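Local coordinates for GCN5-related N-acetyltransferase (Kribbella flavida, PDB 4H89), which probably transfers an acyl group, most likely acetyl from acetyl-CoA, to an acceptor substrate that is not known, as a member of the GNAT family, at residues L73-Y79 and S91-A97; Y79-P83 and I125-A129; L23-R27 and Y38-D44. One frame throughout, in Å; residues are numbered along the deposited sequence.

Interaction 1. Residues L73-Y79 and S91-A97; sequences LGSANMY and SASFMVA
Strands 72-80 and 89-96 form an antiparallel beta hairpin at the centre of the GNAT sheet; their segment axes approach to 4.7 Å and run at 172°. Both backbones are extended except at L73 (psi -16°), where L73 and G74 both face A65 of strand 61-66 in a classic beta bulge. S91 and Y79 are a hydrogen-bonded pair: S91 N donates to Y79 O (2.8 Å) and Y79 N to S91 O (3.1 Å). S91 OG, chi1 t, donates to Q126 O of the next strand, and one water joins S91 OG (2.8 Å) to Y79 OH (2.5 Å). A92 faces M78 in a non-hydrogen-bonded pair (CB to CB 4.1 Å). S93 pairs with N77, S93 N reaching N77 O at 2.9 Å and N77 N reaching S93 O at 3.0 Å; S93 OG (chi1 m) lies 3.2 Å from Y79 OH, a hydrogen bond at the tyrosine ring edge. F94, chi1 m, sets CD1 3.6 Å from A76 CB; M78, A92 and F94 share that face with A76 and meet helix 105-119. M95, like M78 a selenomethionine (atom SE), pairs with S75 (M95 N to S75 O 2.9 Å, S75 N to M95 O 2.8 Å) and turns to the other face, against F26 and I29 of helix 19-32. V96 lies opposite G74, CA to CA 4.1 Å. Past the strand end, A97 N still donates to L73 O at 2.9 Å.

Interaction 2. Residues Y79-P83 and I125-A129; sequences YPNRP and IQFNA
The 79-83 backbone leaves its strand after P80, and N81 takes helical angles (phi/psi -69/-34) before R82 extends again. Residues 125-127 are extended, and the chain turns a corner at N128 (-75/-27). The segments are not paired as strands: the nearest CA atoms, of N81 and Q126, are 7.1 Å apart, so side chains bridge the gap. N81 (chi1 t) and N128 (chi1 m) set their amides head to head in a reciprocal pair, N128 ND2 to N81 OD1 at 2.8 Å and N81 ND2 to N128 OD1 at 3.0 Å. One water accepts from N81 ND2 (2.9 Å) and R82 NH2 (2.7 Å) and donates to Q126 OE1 (2.7 Å). R82 and N128 also pack on A129 and R82, respectively, of the second subunit. The amide pair thus joins the end of strand 72-80 to the corner of strand 124-131 across strand 89-96, which bonds through its backbone to both (N81 to V89, Q126 to A90); the CA-to-CB bond of F127 is directed away, and its ring stacks on F146 and meets W141 edge-to-face.

Interaction 3. Residues L23-R27 and Y38-D44; sequences LPFFR and YDPELTD
F26, R27 and D44 contribute most of the buried surface where helix 19-32 meets the irregular loop leading to helix 44-51, in the alpha1-alpha2 region of the GNAT fold, which in many relatives helps to line the acceptor site. Segment 23-27 is helical but kinked, the N of P24 and of F25 making no bond to the preceding turn; R27 N is hydrogen-bonded to L23 O at 3.1 Å. Segment 38-44 passes alongside, making a type I turn from D39 to L42, with an Asx turn in which E41 N donates to D39 OD1 at 2.8 Å; T43 is the N-cap of helix 44-51. The closest CA atoms are those of L23 and D44, at 7.2 Å. The CA-to-CB bond of F26 is directed toward the loop and, with chi1 t, its ring forms a T-shaped pair with Y38: the F26 edge meets the Y38 face, centroids 4.8 Å apart and planes at 70°. F26 CZ also touches L42 CD1 at 3.9 Å. R27 leaves the helix with its CB directed away, but its m, m, t rotamer brings the guanidinium back to the loop. R27 NH1 and R27 NH2 both donate to L42 O, at 3.0 and 2.9 Å, and R27 NH2 forms a salt bridge with D44 OD1 at 2.8 Å. Water links R27 NE to D44 OD1 and R27 NH1 to P40 O. L23 CD2 packs 3.6 Å from D44 CG. One arginine thus pairs with the D44 carboxylate through OD1 and also binds the L42 carbonyl, tying loop to helix by charge, with rings beside it.

Interaction 1 is the buried one, its centre about 3 Å from the centre of the chain, and rests on a ladder of backbone hydrogen bonds. Interaction 2, partly buried at the dimer contact, follows the chain past their common residue Y79, off the end of strand 72-80, and uses side-chain amides and water instead; the two meet where S91 OG probably hydrogen-bonds to Q126 O and where F94 packs on F127. Interaction 3 lies at the surface and combines an aromatic pair with a salt bridge. It touches interaction 1 through F25 on A97 and G74 and through F26 on M95, binding helix 19-32 to the hairpin. Interactions 2 and 3 do not touch, their nearest atoms being about 7 Å apart.

Interaction 1. Residues L73-Y79 and S91-A97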
loop_
_atom_site.group_PDB
_atom_site.type_symbol
_atom_site.label_atom_id
_atom_site.label_comp_id
_atom_site.label_asym_id
_atom_site.label_seq_id
_atom_site.Cartn_x
_atom_site.Cartn_y
_atom_site.Cartn_z
ATOM N N LEU A 73 4.612 21.308 -15.882
ATOM C CA LEU A 73 3.819 20.456 -16.774
ATOM C C LEU A 73 3.419 19.131 -16.117
ATOM O O LEU A 73 2.596 18.413 -16.626
ATOM C CB LEU A 73 4.646 20.128 -18.002
ATOM C CG LEU A 73 5.196 21.332 -18.765
ATOM C CD1 LEU A 73 6.036 20.839 -19.939
ATOM C CD2 LEU A 73 4.071 22.222 -19.256
ATOM N N GLY A 74 4.077 18.785 -15.019
ATOM C CA GLY A 74 3.864 17.518 -14.361
ATOM C C GLY A 74 4.755 17.395 -13.132
ATOM O O GLY A 74 5.630 18.240 -12.904
ATOM N N SER A 75 4.521 16.341 -12.358
ATOM C CA SER A 75 5.293 16.159 -11.142
ATOM C C SER A 75 5.352 14.686 -10.802
ATOM O O SER A 75 4.471 13.896 -11.178
ATOM C CB SER A 75 4.637 16.980 -10.017
ATOM O OG SER A 75 5.358 16.888 -8.803
ATOM N N ALA A 76 6.392 14.278 -10.067
ATOM C CA ALA A 76 6.519 12.906 -9.603
ATOM C C ALA A 76 6.966 12.946 -8.142
ATOM O O ALA A 76 7.682 13.853 -7.724
ATOM C CB ALA A 76 7.528 12.124 -10.401
ATOM N N ASN A 77 6.598 11.923 -7.401
ATOM C CA ASN A 77 7.259 11.736 -6.144
ATOM C C ASN A 77 7.635 10.269 -6.020
ATOM O O ASN A 77 7.044 9.388 -6.658
ATOM C CB ASN A 77 6.449 12.263 -4.969
ATOM C CG ASN A 77 5.307 11.375 -4.624
ATOM O OD1 ASN A 77 5.049 10.376 -5.331
ATOM N ND2 ASN A 77 4.652 11.679 -3.574
HETATM N N MSE A 78 8.683 10.034 -5.240
HETATM C CA MSE A 78 9.381 8.760 -5.186
HETATM C C MSE A 78 9.871 8.560 -3.771
HETATM O O MSE A 78 10.255 9.510 -3.083
HETATM C CB MSE A 78 10.482 8.719 -6.272
HETATM C CG MSE A 78 11.571 9.804 -6.066
HETATM SE SE MSE A 78 12.275 10.437 -7.788
HETATM C CE MSE A 78 10.815 11.331 -8.297
ATOM N N TYR A 79 9.918 7.295 -3.342
ATOM C CA TYR A 79 10.083 7.017 -1.911
ATOM C C TYR A 79 10.256 5.500 -1.756
ATOM O O TYR A 79 9.912 4.766 -2.660
ATOM C CB TYR A 79 8.802 7.493 -1.127
ATOM C CG TYR A 79 7.524 7.185 -1.880
ATOM C CD1 TYR A 79 6.903 5.943 -1.825
ATOM C CD2 TYR A 79 6.960 8.136 -2.687
ATOM C CE1 TYR A 79 5.762 5.653 -2.602
ATOM C CE2 TYR A 79 5.833 7.881 -3.445
ATOM C CZ TYR A 79 5.235 6.659 -3.415
ATOM O OH TYR A 79 4.118 6.461 -4.209
ATOM N N SER A 91 9.100 3.150 -4.837
ATOM C CA SER A 91 7.878 3.350 -5.626
ATOM C C SER A 91 7.782 4.801 -5.980
ATOM O O SER A 91 8.622 5.620 -5.593
ATOM C CB SER A 91 6.691 2.900 -4.807
ATOM O OG SER A 91 5.478 2.906 -5.582
ATOM N N ALA A 92 6.776 5.124 -6.774
ATOM C CA ALA A 92 6.593 6.465 -7.227
ATOM C C ALA A 92 5.179 6.641 -7.726
ATOM O O ALA A 92 4.479 5.681 -8.051
ATOM C CB ALA A 92 7.572 6.781 -8.357
ATOM N N SER A 93 4.781 7.903 -7.789
ATOM C CA SER A 93 3.546 8.362 -8.398
ATOM C C SER A 93 3.826 9.524 -9.341
ATOM O O SER A 93 4.773 10.255 -9.142
ATOM C CB SER A 93 2.574 8.844 -7.298
ATOM O OG SER A 93 2.273 7.812 -6.381
ATOM N N PHE A 94 2.964 9.648 -10.359
ATOM C CA PHE A 94 3.136 10.628 -11.424
ATOM C C PHE A 94 1.853 11.369 -11.701
ATOM O O PHE A 94 0.774 10.762 -11.707
ATOM C CB PHE A 94 3.589 9.929 -12.731
ATOM C CG PHE A 94 4.844 9.143 -12.549
ATOM C CD1 PHE A 94 6.074 9.746 -12.693
ATOM C CD2 PHE A 94 4.815 7.817 -12.148
ATOM C CE1 PHE A 94 7.247 9.047 -12.433
ATOM C CE2 PHE A 94 5.987 7.122 -11.888
ATOM C CZ PHE A 94 7.201 7.715 -12.069
HETATM N N MSE A 95 1.991 12.667 -11.959
HETATM C CA MSE A 95 0.860 13.481 -12.424
HETATM C C MSE A 95 1.341 14.347 -13.524
HETATM O O MSE A 95 2.303 15.057 -13.400
HETATM C CB MSE A 95 0.340 14.368 -11.316
HETATM C CG MSE A 95 -0.049 13.482 -10.152
HETATM SE SE MSE A 95 -1.054 14.568 -8.907
HETATM C CE MSE A 95 -2.434 13.248 -8.504
ATOM N N VAL A 96 0.642 14.283 -14.633
ATOM C CA VAL A 96 0.920 15.126 -15.800
ATOM C C VAL A 96 -0.309 15.985 -16.103
ATOM O O VAL A 96 -1.421 15.484 -16.180
ATOM C CB VAL A 96 1.272 14.264 -17.019
ATOM C CG1 VAL A 96 1.485 15.120 -18.253
ATOM C CG2 VAL A 96 2.520 13.413 -16.748
ATOM N N ALA A 97 -0.094 17.272 -16.297
ATOM C CA ALA A 97 -1.172 18.186 -16.678
ATOM C C ALA A 97 -1.891 17.711 -17.909
ATOM O O ALA A 97 -1.271 17.277 -18.844
ATOM C CB ALA A 97 -0.602 19.587 -16.923
HETATM O O HOH W 1 3.277 4.148 -4.345
#

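Interaction 2. Residues Y79-P83 and I125-A129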
loop_
_atom_site.group_PDB
_atom_site.type_symbol
_atom_site.label_atom_id
_atom_site.label_comp_id
_atom_site.label_asym_id
_atom_site.label_seq_id
_atom_site.Cartn_x
_atom_site.Cartn_y
_atom_site.Cartn_z
ATOM N N TYR A 79 9.918 7.295 -3.342
ATOM C CA TYR A 79 10.083 7.017 -1.911
ATOM C C TYR A 79 10.256 5.500 -1.756
ATOM O O TYR A 79 9.912 4.766 -2.660
ATOM C CB TYR A 79 8.802 7.493 -1.127
ATOM C CG TYR A 79 7.524 7.185 -1.880
ATOM C CD1 TYR A 79 6.903 5.943 -1.825
ATOM C CD2 TYR A 79 6.960 8.136 -2.687
ATOM C CE1 TYR A 79 5.762 5.653 -2.602
ATOM C CE2 TYR A 79 5.833 7.881 -3.445
ATOM C CZ TYR A 79 5.235 6.659 -3.415
ATOM O OH TYR A 79 4.118 6.461 -4.209
ATOM N N PRO A 80 10.667 5.025 -0.592
ATOM C CA PRO A 80 10.656 3.577 -0.382
ATOM C C PRO A 80 9.220 3.047 -0.362
ATOM O O PRO A 80 8.321 3.665 0.266
ATOM C CB PRO A 80 11.355 3.395 0.987
ATOM C CG PRO A 80 12.088 4.701 1.207
ATOM C CD PRO A 80 11.221 5.730 0.562
ATOM N N ASN A 81 8.961 1.915 -0.994
ATOM C CA ASN A 81 7.611 1.392 -1.057
ATOM C C ASN A 81 7.108 0.920 0.275
ATOM O O ASN A 81 5.923 0.984 0.531
ATOM C CB ASN A 81 7.479 0.264 -2.071
ATOM C CG ASN A 81 6.028 0.039 -2.510
ATOM O OD1 ASN A 81 5.264 1.005 -2.695
ATOM N ND2 ASN A 81 5.641 -1.207 -2.675
ATOM N N ARG A 82 8.012 0.387 1.092
ATOM C CA ARG A 82 7.719 -0.120 2.410
ATOM C C ARG A 82 8.923 0.225 3.285
ATOM O O ARG A 82 10.006 0.398 2.803
ATOM C CB ARG A 82 7.541 -1.672 2.392
ATOM C CG ARG A 82 6.300 -2.064 1.613
ATOM C CD ARG A 82 6.021 -3.556 1.469
ATOM N NE ARG A 82 4.559 -3.683 1.263
ATOM C CZ ARG A 82 3.947 -3.850 0.096
ATOM N NH1 ARG A 82 2.617 -3.832 0.069
ATOM N NH2 ARG A 82 4.627 -4.111 -1.033
ATOM N N PRO A 83 8.695 0.331 4.584
ATOM C CA PRO A 83 9.794 0.668 5.484
ATOM C C PRO A 83 10.589 -0.553 5.879
ATOM O O PRO A 83 10.266 -1.686 5.537
ATOM C CB PRO A 83 9.063 1.247 6.699
ATOM C CG PRO A 83 7.776 0.506 6.715
ATOM C CD PRO A 83 7.400 0.317 5.255
ATOM N N ILE A 125 11.896 -1.272 -8.259
ATOM C CA ILE A 125 10.793 -0.319 -8.185
ATOM C C ILE A 125 9.482 -1.087 -8.344
ATOM O O ILE A 125 9.370 -1.972 -9.174
ATOM C CB ILE A 125 10.850 0.733 -9.301
ATOM C CG1 ILE A 125 12.214 1.401 -9.370
ATOM C CG2 ILE A 125 9.793 1.811 -9.102
ATOM C CD1 ILE A 125 12.496 2.177 -10.650
ATOM N N GLN A 126 8.490 -0.737 -7.544
ATOM C CA GLN A 126 7.184 -1.376 -7.587
ATOM C C GLN A 126 6.114 -0.295 -7.670
ATOM O O GLN A 126 6.173 0.693 -6.928
ATOM C CB GLN A 126 6.996 -2.193 -6.302
ATOM C CG GLN A 126 5.671 -2.882 -6.142
ATOM C CD GLN A 126 5.633 -3.779 -4.956
ATOM O OE1 GLN A 126 6.673 -4.331 -4.513
ATOM N NE2 GLN A 126 4.442 -3.985 -4.436
ATOM N N PHE A 127 5.122 -0.505 -8.542
ATOM C CA PHE A 127 3.885 0.298 -8.555
ATOM C C PHE A 127 2.783 -0.629 -8.041
ATOM O O PHE A 127 2.518 -1.663 -8.637
ATOM C CB PHE A 127 3.549 0.807 -9.980
ATOM C CG PHE A 127 4.583 1.702 -10.575
ATOM C CD1 PHE A 127 5.515 2.422 -9.795
ATOM C CD2 PHE A 127 4.692 1.797 -11.943
ATOM C CE1 PHE A 127 6.440 3.287 -10.390
ATOM C CE2 PHE A 127 5.577 2.649 -12.558
ATOM C CZ PHE A 127 6.484 3.387 -11.786
ATOM N N ASN A 128 2.144 -0.243 -6.937
ATOM C CA ASN A 128 1.223 -1.125 -6.270
ATOM C C ASN A 128 -0.108 -1.295 -6.962
ATOM O O ASN A 128 -0.772 -2.311 -6.766
ATOM C CB ASN A 128 1.002 -0.613 -4.855
ATOM C CG ASN A 128 2.296 -0.480 -4.146
ATOM O OD1 ASN A 128 3.001 -1.495 -3.994
ATOM N ND2 ASN A 128 2.724 0.788 -3.873
ATOM N N ALA A 129 -0.512 -0.280 -7.728
ATOM C CA ALA A 129 -1.845 -0.246 -8.285
ATOM C C ALA A 129 -1.884 0.610 -9.523
ATOM O O ALA A 129 -1.843 1.839 -9.471
ATOM C CB ALA A 129 -2.813 0.301 -7.266
HETATM O O HOH W 2 7.162 -3.602 -1.920
#

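Interaction 3. Residues L23-R27 and Y38-D44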
loop_
_atom_site.group_PDB
_atom_site.type_symbol
_atom_site.label_atom_id
_atom_site.label_comp_id
_atom_site.label_asym_id
_atom_site.label_seq_id
_atom_site.Cartn_x
_atom_site.Cartn_y
_atom_site.Cartn_z
ATOM N N LEU A 23 -1.043 21.308 -7.393
ATOM C CA LEU A 23 -2.360 21.083 -6.756
ATOM C C LEU A 23 -3.501 20.853 -7.761
ATOM O O LEU A 23 -4.233 19.893 -7.615
ATOM C CB LEU A 23 -2.659 22.226 -5.762
ATOM C CG LEU A 23 -4.056 22.211 -5.139
ATOM C CD1 LEU A 23 -4.297 20.989 -4.283
ATOM C CD2 LEU A 23 -4.232 23.472 -4.295
ATOM N N PRO A 24 -3.641 21.714 -8.786
ATOM C CA PRO A 24 -4.727 21.425 -9.740
ATOM C C PRO A 24 -4.605 20.114 -10.456
ATOM O O PRO A 24 -5.635 19.554 -10.854
ATOM C CB PRO A 24 -4.724 22.630 -10.697
ATOM C CG PRO A 24 -3.552 23.474 -10.342
ATOM C CD PRO A 24 -2.959 22.991 -9.057
ATOM N N PHE A 25 -3.388 19.594 -10.661
ATOM C CA PHE A 25 -3.264 18.261 -11.276
ATOM C C PHE A 25 -3.878 17.210 -10.424
ATOM O O PHE A 25 -4.530 16.309 -10.908
ATOM C CB PHE A 25 -1.806 17.796 -11.473
ATOM C CG PHE A 25 -0.911 18.753 -12.187
ATOM C CD1 PHE A 25 -1.414 19.750 -12.990
ATOM C CD2 PHE A 25 0.478 18.616 -12.034
ATOM C CE1 PHE A 25 -0.578 20.637 -13.622
ATOM C CE2 PHE A 25 1.323 19.522 -12.647
ATOM C CZ PHE A 25 0.793 20.514 -13.466
ATOM N N PHE A 26 -3.575 17.286 -9.131
ATOM C CA PHE A 26 -4.131 16.373 -8.162
ATOM C C PHE A 26 -5.642 16.407 -8.205
ATOM O O PHE A 26 -6.321 15.377 -8.268
ATOM C CB PHE A 26 -3.558 16.640 -6.754
ATOM C CG PHE A 26 -4.206 15.815 -5.707
ATOM C CD1 PHE A 26 -3.888 14.475 -5.569
ATOM C CD2 PHE A 26 -5.166 16.321 -4.884
ATOM C CE1 PHE A 26 -4.484 13.693 -4.609
ATOM C CE2 PHE A 26 -5.802 15.512 -3.943
ATOM C CZ PHE A 26 -5.453 14.208 -3.800
ATOM N N ARG A 27 -6.204 17.608 -8.116
ATOM C CA ARG A 27 -7.658 17.757 -8.187
ATOM C C ARG A 27 -8.256 17.177 -9.468
ATOM O O ARG A 27 -9.304 16.504 -9.380
ATOM C CB ARG A 27 -8.073 19.203 -7.987
ATOM C CG ARG A 27 -7.711 19.775 -6.639
ATOM C CD ARG A 27 -8.338 19.049 -5.461
ATOM N NE ARG A 27 -7.999 19.728 -4.228
ATOM C CZ ARG A 27 -8.109 19.185 -3.030
ATOM N NH1 ARG A 27 -8.488 17.945 -2.854
ATOM N NH2 ARG A 27 -7.749 19.877 -1.969
ATOM N N TYR A 38 -7.851 8.001 -4.497
ATOM C CA TYR A 38 -7.586 8.924 -3.391
ATOM C C TYR A 38 -8.862 9.235 -2.652
ATOM O O TYR A 38 -9.968 9.092 -3.194
ATOM C CB TYR A 38 -7.064 10.239 -3.940
ATOM C CG TYR A 38 -5.657 10.210 -4.434
ATOM C CD1 TYR A 38 -4.600 10.105 -3.548
ATOM C CD2 TYR A 38 -5.374 10.358 -5.798
ATOM C CE1 TYR A 38 -3.282 10.113 -4.006
ATOM C CE2 TYR A 38 -4.068 10.378 -6.263
ATOM C CZ TYR A 38 -3.028 10.241 -5.362
ATOM O OH TYR A 38 -1.734 10.265 -5.828
ATOM N N ASP A 39 -8.718 9.620 -1.384
ATOM C CA ASP A 39 -9.829 10.253 -0.661
ATOM C C ASP A 39 -10.200 11.488 -1.432
ATOM O O ASP A 39 -9.345 12.285 -1.734
ATOM C CB ASP A 39 -9.379 10.602 0.744
ATOM C CG ASP A 39 -10.473 11.286 1.647
ATOM O OD1 ASP A 39 -11.430 11.953 1.201
ATOM O OD2 ASP A 39 -10.297 11.166 2.887
ATOM N N PRO A 40 -11.499 11.651 -1.716
ATOM C CA PRO A 40 -11.973 12.767 -2.524
ATOM C C PRO A 40 -12.017 14.121 -1.828
ATOM O O PRO A 40 -12.188 15.156 -2.484
ATOM C CB PRO A 40 -13.382 12.312 -2.922
ATOM C CG PRO A 40 -13.811 11.422 -1.801
ATOM C CD PRO A 40 -12.581 10.687 -1.406
ATOM N N GLU A 41 -11.839 14.118 -0.516
ATOM C CA GLU A 41 -12.031 15.337 0.251
ATOM C C GLU A 41 -10.790 15.769 1.052
ATOM O O GLU A 41 -10.913 16.419 2.071
ATOM C CB GLU A 41 -13.254 15.199 1.164
ATOM C CG GLU A 41 -14.589 15.126 0.412
ATOM C CD GLU A 41 -15.772 15.157 1.355
ATOM O OE1 GLU A 41 -15.972 14.164 2.120
ATOM O OE2 GLU A 41 -16.507 16.180 1.290
ATOM N N LEU A 42 -9.598 15.459 0.562
ATOM C CA LEU A 42 -8.394 15.947 1.210
ATOM C C LEU A 42 -8.293 17.444 1.135
ATOM O O LEU A 42 -8.607 18.058 0.129
ATOM C CB LEU A 42 -7.145 15.346 0.558
ATOM C CG LEU A 42 -6.940 13.839 0.664
ATOM C CD1 LEU A 42 -5.625 13.481 0.043
ATOM C CD2 LEU A 42 -6.968 13.351 2.098
ATOM N N THR A 43 -7.804 18.046 2.219
ATOM C CA THR A 43 -7.504 19.473 2.145
ATOM C C THR A 43 -6.339 19.710 1.202
ATOM O O THR A 43 -5.532 18.791 0.949
ATOM C CB THR A 43 -7.180 20.082 3.522
ATOM O OG1 THR A 43 -5.915 19.638 3.955
ATOM C CG2 THR A 43 -8.227 19.770 4.576
ATOM N N ASP A 44 -6.161 20.954 0.781
ATOM C CA ASP A 44 -5.006 21.307 -0.018
ATOM C C ASP A 44 -3.706 20.920 0.720
ATOM O O ASP A 44 -2.737 20.427 0.102
ATOM C CB ASP A 44 -4.963 22.812 -0.291
ATOM C CG ASP A 44 -6.049 23.318 -1.235
ATOM O OD1 ASP A 44 -6.785 22.543 -1.856
ATOM O OD2 ASP A 44 -6.132 24.576 -1.360
HETATM O O HOH W 3 -10.251 16.310 -4.464
HETATM O O HOH W 4 -7.928 22.617 -4.432
#